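Local coordinates for putative type VI secretion protein (PDB 6SKI), which probably hydrolyses phospholipids as a toxic effector of the type VI secretion system, loaded for delivery on the VgrG spike, at residues K59-A65 and A521-K527; M285-R289 and T486-A490. All coordinates share one frame. Residues are numbered along the deposited sequence.

Contact 1: K59-A65 and A521-K527; sequences KFNECSA and AFVFPNK
A single antiparallel bridge pins the loop after helix 53-58 to the edge of strand 521-523 opposite its antiparallel partner, strand 495-497. Ser64 and Val523 form the non-hydrogen-bonded pair, with CA atoms only 3.8 Å apart. Flanking it, Phe524 N donates to Cys63 O (2.8 Å) and Ala65 N to Phe522 O (2.6 Å). Before the bridge, the loop reverses in a type II turn over Phe60-Cys63, closed by Cys63 N to Phe60 O (3.1 Å); beyond it, Phe524-Lys527 make a type I turn. Val523 (chi1 p) is the bump. Its CB stands 3.5 Å above the centroid of the Phe60 ring, a CH-pi contact, while its CG2 fills a hollow lined by Lys59 O (3.7 Å) and Cys63 O (3.3 Å). Ala65 CB wedges between Phe522 CB (3.7 Å) and Phe524 CE2 (4.2 Å). Lys59 turns its amine to Glu51, and its CD lies 4.2 Å from Pro525 CB. At the far end, Lys527 CD rests 3.8 Å from Cys63 SG.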
ATOM      1  N   LYS A  59       8.371  -7.228 -11.977  1.00 52.99           N
ATOM      2  CA  LYS A  59       7.319  -8.157 -12.380  1.00 52.99           C
ATOM      3  C   LYS A  59       7.807  -9.169 -13.419  1.00 52.99           C
ATOM      4  O   LYS A  59       7.165 -10.207 -13.611  1.00 52.99           O
ATOM      5  CB  LYS A  59       6.106  -7.383 -12.892  1.00 52.99           C
ATOM      6  CG  LYS A  59       5.064  -7.150 -11.810  1.00 52.99           C
ATOM      7  CD  LYS A  59       3.862  -6.384 -12.318  1.00 52.99           C
ATOM      8  CE  LYS A  59       4.211  -4.938 -12.591  1.00 52.99           C
ATOM      9  NZ  LYS A  59       3.120  -4.244 -13.324  1.00 52.99           N
ATOM     10  N   PHE A  60       8.925  -8.891 -14.102  1.00 52.55           N
ATOM     11  CA  PHE A  60       9.482  -9.862 -15.044  1.00 52.55           C
ATOM     12  C   PHE A  60       9.856 -11.168 -14.364  1.00 52.55           C
ATOM     13  O   PHE A  60       9.816 -12.228 -14.997  1.00 52.55           O
ATOM     14  CB  PHE A  60      10.722  -9.304 -15.739  1.00 52.55           C
ATOM     15  CG  PHE A  60      10.438  -8.559 -17.006  1.00 52.55           C
ATOM     16  CD1 PHE A  60      10.710  -9.135 -18.233  1.00 52.55           C
ATOM     17  CD2 PHE A  60       9.937  -7.274 -16.972  1.00 52.55           C
ATOM     18  CE1 PHE A  60      10.468  -8.454 -19.399  1.00 52.55           C
ATOM     19  CE2 PHE A  60       9.694  -6.587 -18.139  1.00 52.55           C
ATOM     20  CZ  PHE A  60       9.961  -7.177 -19.354  1.00 52.55           C
ATOM     21  N   ASN A  61      10.256 -11.111 -13.098  1.00 54.18           N
ATOM     22  CA  ASN A  61      10.667 -12.307 -12.376  1.00 54.18           C
ATOM     23  C   ASN A  61       9.535 -13.325 -12.338  1.00 54.18           C
ATOM     24  O   ASN A  61       8.438 -13.033 -11.851  1.00 54.18           O
ATOM     25  CB  ASN A  61      11.095 -11.926 -10.961  1.00 54.18           C
ATOM     26  CG  ASN A  61      11.877 -13.016 -10.269  1.00 54.18           C
ATOM     27  OD1 ASN A  61      13.026 -13.273 -10.606  1.00 54.18           O
ATOM     28  ND2 ASN A  61      11.266 -13.648  -9.279  1.00 54.18           N
ATOM     29  N   GLU A  62       9.801 -14.511 -12.893  1.00 54.50           N
ATOM     30  CA  GLU A  62       8.886 -15.652 -12.890  1.00 54.50           C
ATOM     31  C   GLU A  62       7.700 -15.457 -13.827  1.00 54.50           C
ATOM     32  O   GLU A  62       6.874 -16.363 -13.975  1.00 54.50           O
ATOM     33  CB  GLU A  62       8.387 -15.964 -11.475  1.00 54.50           C
ATOM     34  CG  GLU A  62       9.487 -16.171 -10.455  1.00 54.50           C
ATOM     35  CD  GLU A  62      10.196 -17.497 -10.623  1.00 54.50           C
ATOM     36  OE1 GLU A  62       9.611 -18.412 -11.237  1.00 54.50           O
ATOM     37  OE2 GLU A  62      11.340 -17.627 -10.143  1.00 54.50           O
ATOM     38  N   CYS A  63       7.603 -14.294 -14.473  1.00 52.93           N
ATOM     39  CA  CYS A  63       6.487 -14.015 -15.368  1.00 52.93           C
ATOM     40  C   CYS A  63       6.926 -13.530 -16.742  1.00 52.93           C
ATOM     41  O   CYS A  63       6.079 -13.097 -17.528  1.00 52.93           O
ATOM     42  CB  CYS A  63       5.539 -12.986 -14.744  1.00 52.93           C
ATOM     43  SG  CYS A  63       4.305 -13.685 -13.641  1.00 52.93           S
ATOM     44  N   SER A  64       8.215 -13.596 -17.058  1.00 54.03           N
ATOM     45  CA  SER A  64       8.664 -13.207 -18.383  1.00 54.03           C
ATOM     46  C   SER A  64       8.202 -14.227 -19.416  1.00 54.03           C
ATOM     47  O   SER A  64       7.864 -15.368 -19.094  1.00 54.03           O
ATOM     48  CB  SER A  64      10.183 -13.066 -18.423  1.00 54.03           C
ATOM     49  OG  SER A  64      10.817 -14.188 -17.842  1.00 54.03           O
ATOM     50  N   ALA A  65       8.174 -13.793 -20.677  1.00 54.72           N
ATOM     51  CA  ALA A  65       7.762 -14.688 -21.751  1.00 54.72           C
ATOM     52  C   ALA A  65       8.698 -15.879 -21.881  1.00 54.72           C
ATOM     53  O   ALA A  65       8.296 -16.927 -22.393  1.00 54.72           O
ATOM     54  CB  ALA A  65       7.688 -13.929 -23.073  1.00 54.72           C
ATOM     55  N   ALA A 521      12.250  -7.263 -24.456  1.00 56.32           N
ATOM     56  CA  ALA A 521      12.024  -8.381 -23.557  1.00 56.32           C
ATOM     57  C   ALA A 521      10.561  -8.377 -23.147  1.00 56.32           C
ATOM     58  O   ALA A 521      10.003  -7.327 -22.823  1.00 56.32           O
ATOM     59  CB  ALA A 521      12.919  -8.292 -22.320  1.00 56.32           C
ATOM     60  N   PHE A 522       9.949  -9.556 -23.147  1.00 54.80           N
ATOM     61  CA  PHE A 522       8.504  -9.690 -23.053  1.00 54.80           C
ATOM     62  C   PHE A 522       8.120 -10.363 -21.745  1.00 54.80           C
ATOM     63  O   PHE A 522       8.697 -11.390 -21.375  1.00 54.80           O
ATOM     64  CB  PHE A 522       7.968 -10.477 -24.244  1.00 54.80           C
ATOM     65  CG  PHE A 522       7.972  -9.700 -25.523  1.00 54.80           C
ATOM     66  CD1 PHE A 522       8.965  -9.896 -26.463  1.00 54.80           C
ATOM     67  CD2 PHE A 522       6.982  -8.774 -25.788  1.00 54.80           C
ATOM     68  CE1 PHE A 522       8.973  -9.181 -27.635  1.00 54.80           C
ATOM     69  CE2 PHE A 522       6.986  -8.059 -26.962  1.00 54.80           C
ATOM     70  CZ  PHE A 522       7.982  -8.263 -27.885  1.00 54.80           C
ATOM     71  N   VAL A 523       7.147  -9.778 -21.056  1.00 50.70           N
ATOM     72  CA  VAL A 523       6.657 -10.268 -19.776  1.00 50.70           C
ATOM     73  C   VAL A 523       5.141 -10.366 -19.848  1.00 50.70           C
ATOM     74  O   VAL A 523       4.495  -9.598 -20.567  1.00 50.70           O
ATOM     75  CB  VAL A 523       7.090  -9.346 -18.617  1.00 50.70           C
ATOM     76  CG1 VAL A 523       6.549  -7.947 -18.825  1.00 50.70           C
ATOM     77  CG2 VAL A 523       6.648  -9.903 -17.279  1.00 50.70           C
ATOM     78  N   PHE A 524       4.579 -11.331 -19.136  1.00 49.22           N
ATOM     79  CA  PHE A 524       3.153 -11.308 -18.861  1.00 49.22           C
ATOM     80  C   PHE A 524       2.966 -10.765 -17.450  1.00 49.22           C
ATOM     81  O   PHE A 524       2.995 -11.533 -16.481  1.00 49.22           O
ATOM     82  CB  PHE A 524       2.546 -12.701 -19.008  1.00 49.22           C
ATOM     83  CG  PHE A 524       2.659 -13.261 -20.392  1.00 49.22           C
ATOM     84  CD1 PHE A 524       1.787 -12.863 -21.387  1.00 49.22           C
ATOM     85  CD2 PHE A 524       3.647 -14.174 -20.702  1.00 49.22           C
ATOM     86  CE1 PHE A 524       1.894 -13.375 -22.659  1.00 49.22           C
ATOM     87  CE2 PHE A 524       3.757 -14.687 -21.973  1.00 49.22           C
ATOM     88  CZ  PHE A 524       2.879 -14.287 -22.952  1.00 49.22           C
ATOM     89  N   PRO A 525       2.776  -9.452 -17.294  1.00 47.98           N
ATOM     90  CA  PRO A 525       2.819  -8.867 -15.948  1.00 47.98           C
ATOM     91  C   PRO A 525       1.660  -9.287 -15.075  1.00 47.98           C
ATOM     92  O   PRO A 525       1.831  -9.430 -13.859  1.00 47.98           O
ATOM     93  CB  PRO A 525       2.783  -7.358 -16.230  1.00 47.98           C
ATOM     94  CG  PRO A 525       3.181  -7.233 -17.664  1.00 47.98           C
ATOM     95  CD  PRO A 525       2.555  -8.416 -18.309  1.00 47.98           C
ATOM     96  N   ASN A 526       0.487  -9.502 -15.658  1.00 46.14           N
ATOM     97  CA  ASN A 526      -0.732  -9.782 -14.920  1.00 46.14           C
ATOM     98  C   ASN A 526      -1.195 -11.201 -15.190  1.00 46.14           C
ATOM     99  O   ASN A 526      -2.386 -11.479 -15.300  1.00 46.14           O
ATOM    100  CB  ASN A 526      -1.820  -8.781 -15.289  1.00 46.14           C
ATOM    101  CG  ASN A 526      -1.388  -7.356 -15.064  1.00 46.14           C
ATOM    102  OD1 ASN A 526      -1.094  -6.956 -13.941  1.00 46.14           O
ATOM    103  ND2 ASN A 526      -1.329  -6.581 -16.136  1.00 46.14           N
ATOM    104  N   LYS A 527      -0.246 -12.116 -15.270  1.00 46.71           N
ATOM    105  CA  LYS A 527      -0.576 -13.486 -15.619  1.00 46.71           C
ATOM    106  C   LYS A 527      -1.214 -14.186 -14.425  1.00 46.71           C
ATOM    107  O   LYS A 527      -0.760 -14.017 -13.292  1.00 46.71           O
ATOM    108  CB  LYS A 527       0.679 -14.235 -16.058  1.00 46.71           C
ATOM    109  CG  LYS A 527       0.728 -15.692 -15.673  1.00 46.71           C
ATOM    110  CD  LYS A 527       2.156 -16.165 -15.552  1.00 46.71           C
ATOM    111  CE  LYS A 527       2.264 -17.351 -14.624  1.00 46.71           C
ATOM    112  NZ  LYS A 527       3.671 -17.562 -14.193  1.00 46.71           N
TER

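Contact 2: M285-R289 and T486-A490; sequences MNEYR and THCSA
Ser489, Arg289 and Ala490 carry most of this contact, in which two loops run the same way, their end-to-end directions 23° apart, and converge as they go. The CA atoms of Asn286 and Thr486 are 7.8 Å apart, those of Glu287 and Ser489 6.9 Å, and those of Arg289 and Ala490 4.9 Å. Both loops are irregular: Glu287 and Arg289, and Thr486 to Cys488, are extended, with kinks at Asn286, Tyr288 and Ser489. The one hydrogen bond between them joins side chains, and Arg289 also packs on the backbone of Ser489 and Ala490. Ser489, the most covered residue, points its CB toward the other loop and, with chi1 in p, its OG donates to Glu287 OE1 at 2.7 Å. The Glu287 side chain (chi1 t, chi2 p) folds so that its second oxygen, OE2, takes a salt bridge from Arg289 NE at 2.8 Å. One carboxylate thus ties the serine to the arginine. Arg289, with chi1 and chi3 both m, curls back over Ser489: the guanidinium lays a face on Ser489 CB (CZ to CB 3.7 Å), and Arg289 CD comes within 3.3 Å of Ser489 O. Ala490 fills the closed end, its CB 3.8 Å from Arg289 CG and 4.2 Å from Tyr288 CB. Glu287 OE1 also receives a weak hydrogen bond from the backbone of His310, the probable catalytic histidine, so this network borders the likely active site of an alpha/beta-hydrolase domain. Around it, segment 285-289 continues from strand 278-284, while segment 486-490, between helix 476-483 and strand 495-497, lays Cys488 against Leu330 and Leu332 of strand 328-341.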
ATOM      1  N   MET A 285     -11.456 -11.643  -3.066  1.00 45.58           N
ATOM      2  CA  MET A 285     -11.874 -12.997  -3.389  1.00 45.58           C
ATOM      3  C   MET A 285     -11.671 -13.340  -4.853  1.00 45.58           C
ATOM      4  O   MET A 285     -11.646 -14.525  -5.196  1.00 45.58           O
ATOM      5  CB  MET A 285     -13.347 -13.203  -3.028  1.00 45.58           C
ATOM      6  CG  MET A 285     -13.578 -13.622  -1.598  1.00 45.58           C
ATOM      7  SD  MET A 285     -15.285 -14.059  -1.225  1.00 45.58           S
ATOM      8  CE  MET A 285     -16.103 -13.636  -2.756  1.00 45.58           C
ATOM      9  N   ASN A 286     -11.509 -12.342  -5.715  1.00 44.79           N
ATOM     10  CA  ASN A 286     -11.362 -12.550  -7.146  1.00 44.79           C
ATOM     11  C   ASN A 286     -10.067 -11.935  -7.641  1.00 44.79           C
ATOM     12  O   ASN A 286     -10.002 -11.360  -8.729  1.00 44.79           O
ATOM     13  CB  ASN A 286     -12.557 -11.991  -7.909  1.00 44.79           C
ATOM     14  CG  ASN A 286     -13.870 -12.510  -7.383  1.00 44.79           C
ATOM     15  OD1 ASN A 286     -14.097 -13.715  -7.339  1.00 44.79           O
ATOM     16  ND2 ASN A 286     -14.750 -11.605  -6.989  1.00 44.79           N
ATOM     17  N   GLU A 287      -9.013 -12.053  -6.845  1.00 45.09           N
ATOM     18  CA  GLU A 287      -7.665 -11.705  -7.265  1.00 45.09           C
ATOM     19  C   GLU A 287      -6.916 -13.005  -7.506  1.00 45.09           C
ATOM     20  O   GLU A 287      -6.836 -13.852  -6.611  1.00 45.09           O
ATOM     21  CB  GLU A 287      -6.957 -10.850  -6.219  1.00 45.09           C
ATOM     22  CG  GLU A 287      -5.492 -10.596  -6.518  1.00 45.09           C
ATOM     23  CD  GLU A 287      -5.279  -9.836  -7.808  1.00 45.09           C
ATOM     24  OE1 GLU A 287      -6.183  -9.083  -8.220  1.00 45.09           O
ATOM     25  OE2 GLU A 287      -4.203  -9.987  -8.416  1.00 45.09           O
ATOM     26  N   TYR A 288      -6.378 -13.163  -8.712  1.00 45.01           N
ATOM     27  CA  TYR A 288      -5.850 -14.444  -9.147  1.00 45.01           C
ATOM     28  C   TYR A 288      -4.471 -14.344  -9.773  1.00 45.01           C
ATOM     29  O   TYR A 288      -3.951 -15.362 -10.237  1.00 45.01           O
ATOM     30  CB  TYR A 288      -6.811 -15.087 -10.152  1.00 45.01           C
ATOM     31  CG  TYR A 288      -8.197 -15.292  -9.601  1.00 45.01           C
ATOM     32  CD1 TYR A 288      -8.402 -16.036  -8.455  1.00 45.01           C
ATOM     33  CD2 TYR A 288      -9.296 -14.712 -10.209  1.00 45.01           C
ATOM     34  CE1 TYR A 288      -9.662 -16.217  -7.944  1.00 45.01           C
ATOM     35  CE2 TYR A 288     -10.560 -14.886  -9.703  1.00 45.01           C
ATOM     36  CZ  TYR A 288     -10.736 -15.639  -8.569  1.00 45.01           C
ATOM     37  OH  TYR A 288     -11.995 -15.821  -8.055  1.00 45.01           O
ATOM     38  N   ARG A 289      -3.868 -13.162  -9.808  1.00 44.54           N
ATOM     39  CA  ARG A 289      -2.603 -12.971 -10.490  1.00 44.54           C
ATOM     40  C   ARG A 289      -1.484 -13.719  -9.776  1.00 44.54           C
ATOM     41  O   ARG A 289      -1.537 -13.984  -8.573  1.00 44.54           O
ATOM     42  CB  ARG A 289      -2.275 -11.484 -10.574  1.00 44.54           C
ATOM     43  CG  ARG A 289      -2.925 -10.788 -11.742  1.00 44.54           C
ATOM     44  CD  ARG A 289      -2.560  -9.329 -11.765  1.00 44.54           C
ATOM     45  NE  ARG A 289      -3.182  -8.615 -10.660  1.00 44.54           N
ATOM     46  CZ  ARG A 289      -3.223  -7.294 -10.559  1.00 44.54           C
ATOM     47  NH1 ARG A 289      -2.678  -6.544 -11.502  1.00 44.54           N
ATOM     48  NH2 ARG A 289      -3.811  -6.725  -9.518  1.00 44.54           N
ATOM     49  N   THR A 486     -16.540  -5.890 -10.203  1.00 46.84           N
ATOM     50  CA  THR A 486     -15.215  -6.458 -10.008  1.00 46.84           C
ATOM     51  C   THR A 486     -14.488  -6.545 -11.341  1.00 46.84           C
ATOM     52  O   THR A 486     -15.064  -6.966 -12.347  1.00 46.84           O
ATOM     53  CB  THR A 486     -15.288  -7.835  -9.347  1.00 46.84           C
ATOM     54  OG1 THR A 486     -14.022  -8.495  -9.469  1.00 46.84           O
ATOM     55  CG2 THR A 486     -16.340  -8.678  -9.984  1.00 46.84           C
ATOM     56  N   HIS A 487     -13.224  -6.141 -11.342  1.00 47.57           N
ATOM     57  CA  HIS A 487     -12.402  -6.143 -12.539  1.00 47.57           C
ATOM     58  C   HIS A 487     -11.668  -7.469 -12.652  1.00 47.57           C
ATOM     59  O   HIS A 487     -11.284  -8.066 -11.645  1.00 47.57           O
ATOM     60  CB  HIS A 487     -11.387  -5.001 -12.513  1.00 47.57           C
ATOM     61  CG  HIS A 487     -12.001  -3.640 -12.443  1.00 47.57           C
ATOM     62  ND1 HIS A 487     -11.730  -2.654 -13.365  1.00 47.57           N
ATOM     63  CD2 HIS A 487     -12.866  -3.095 -11.556  1.00 47.57           C
ATOM     64  CE1 HIS A 487     -12.401  -1.561 -13.049  1.00 47.57           C
ATOM     65  NE2 HIS A 487     -13.101  -1.804 -11.957  1.00 47.57           N
ATOM     66  N   CYS A 488     -11.488  -7.934 -13.883  1.00 50.12           N
ATOM     67  CA  CYS A 488     -10.638  -9.087 -14.149  1.00 50.12           C
ATOM     68  C   CYS A 488      -9.210  -8.574 -14.279  1.00 50.12           C
ATOM     69  O   CYS A 488      -8.847  -7.973 -15.294  1.00 50.12           O
ATOM     70  CB  CYS A 488     -11.089  -9.821 -15.408  1.00 50.12           C
ATOM     71  SG  CYS A 488     -10.095 -11.269 -15.818  1.00 50.12           S
ATOM     72  N   SER A 489      -8.402  -8.803 -13.245  1.00 46.97           N
ATOM     73  CA  SER A 489      -7.051  -8.266 -13.197  1.00 46.97           C
ATOM     74  C   SER A 489      -6.003  -9.242 -13.702  1.00 46.97           C
ATOM     75  O   SER A 489      -4.906  -8.810 -14.069  1.00 46.97           O
ATOM     76  CB  SER A 489      -6.699  -7.848 -11.765  1.00 46.97           C
ATOM     77  OG  SER A 489      -6.902  -8.916 -10.859  1.00 46.97           O
ATOM     78  N   ALA A 490      -6.314 -10.533 -13.733  1.00 46.21           N
ATOM     79  CA  ALA A 490      -5.411 -11.535 -14.275  1.00 46.21           C
ATOM     80  C   ALA A 490      -5.704 -11.725 -15.754  1.00 46.21           C
ATOM     81  O   ALA A 490      -6.837 -12.030 -16.136  1.00 46.21           O
ATOM     82  CB  ALA A 490      -5.560 -12.859 -13.526  1.00 46.21           C
TER

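Overall arrangement
The two contacts have centres about 17 Å apart and meet directly, contact 2 being nested within the chain loop that contact 1 closes. Asn526, in the turn after strand 521-523, is the joint: its OD1 probably accepts a hydrogen bond from Arg289 NH1 (2.9 Å), and its CB packs 3.3 Å from Ser489 O. The residues following segment 285-289 extend the connection, Tyr290 making a cation-pi contact with Lys527 and Asn291 bonding to both Lys59 O and Pro525 O. Contact 2 adjoins the putative Ser197-His310-Asp245 triad through Glu287; contact 1 lies farther from the chain's centre, about 19 Å against 13 Å, fastening an early loop to the C-terminal region.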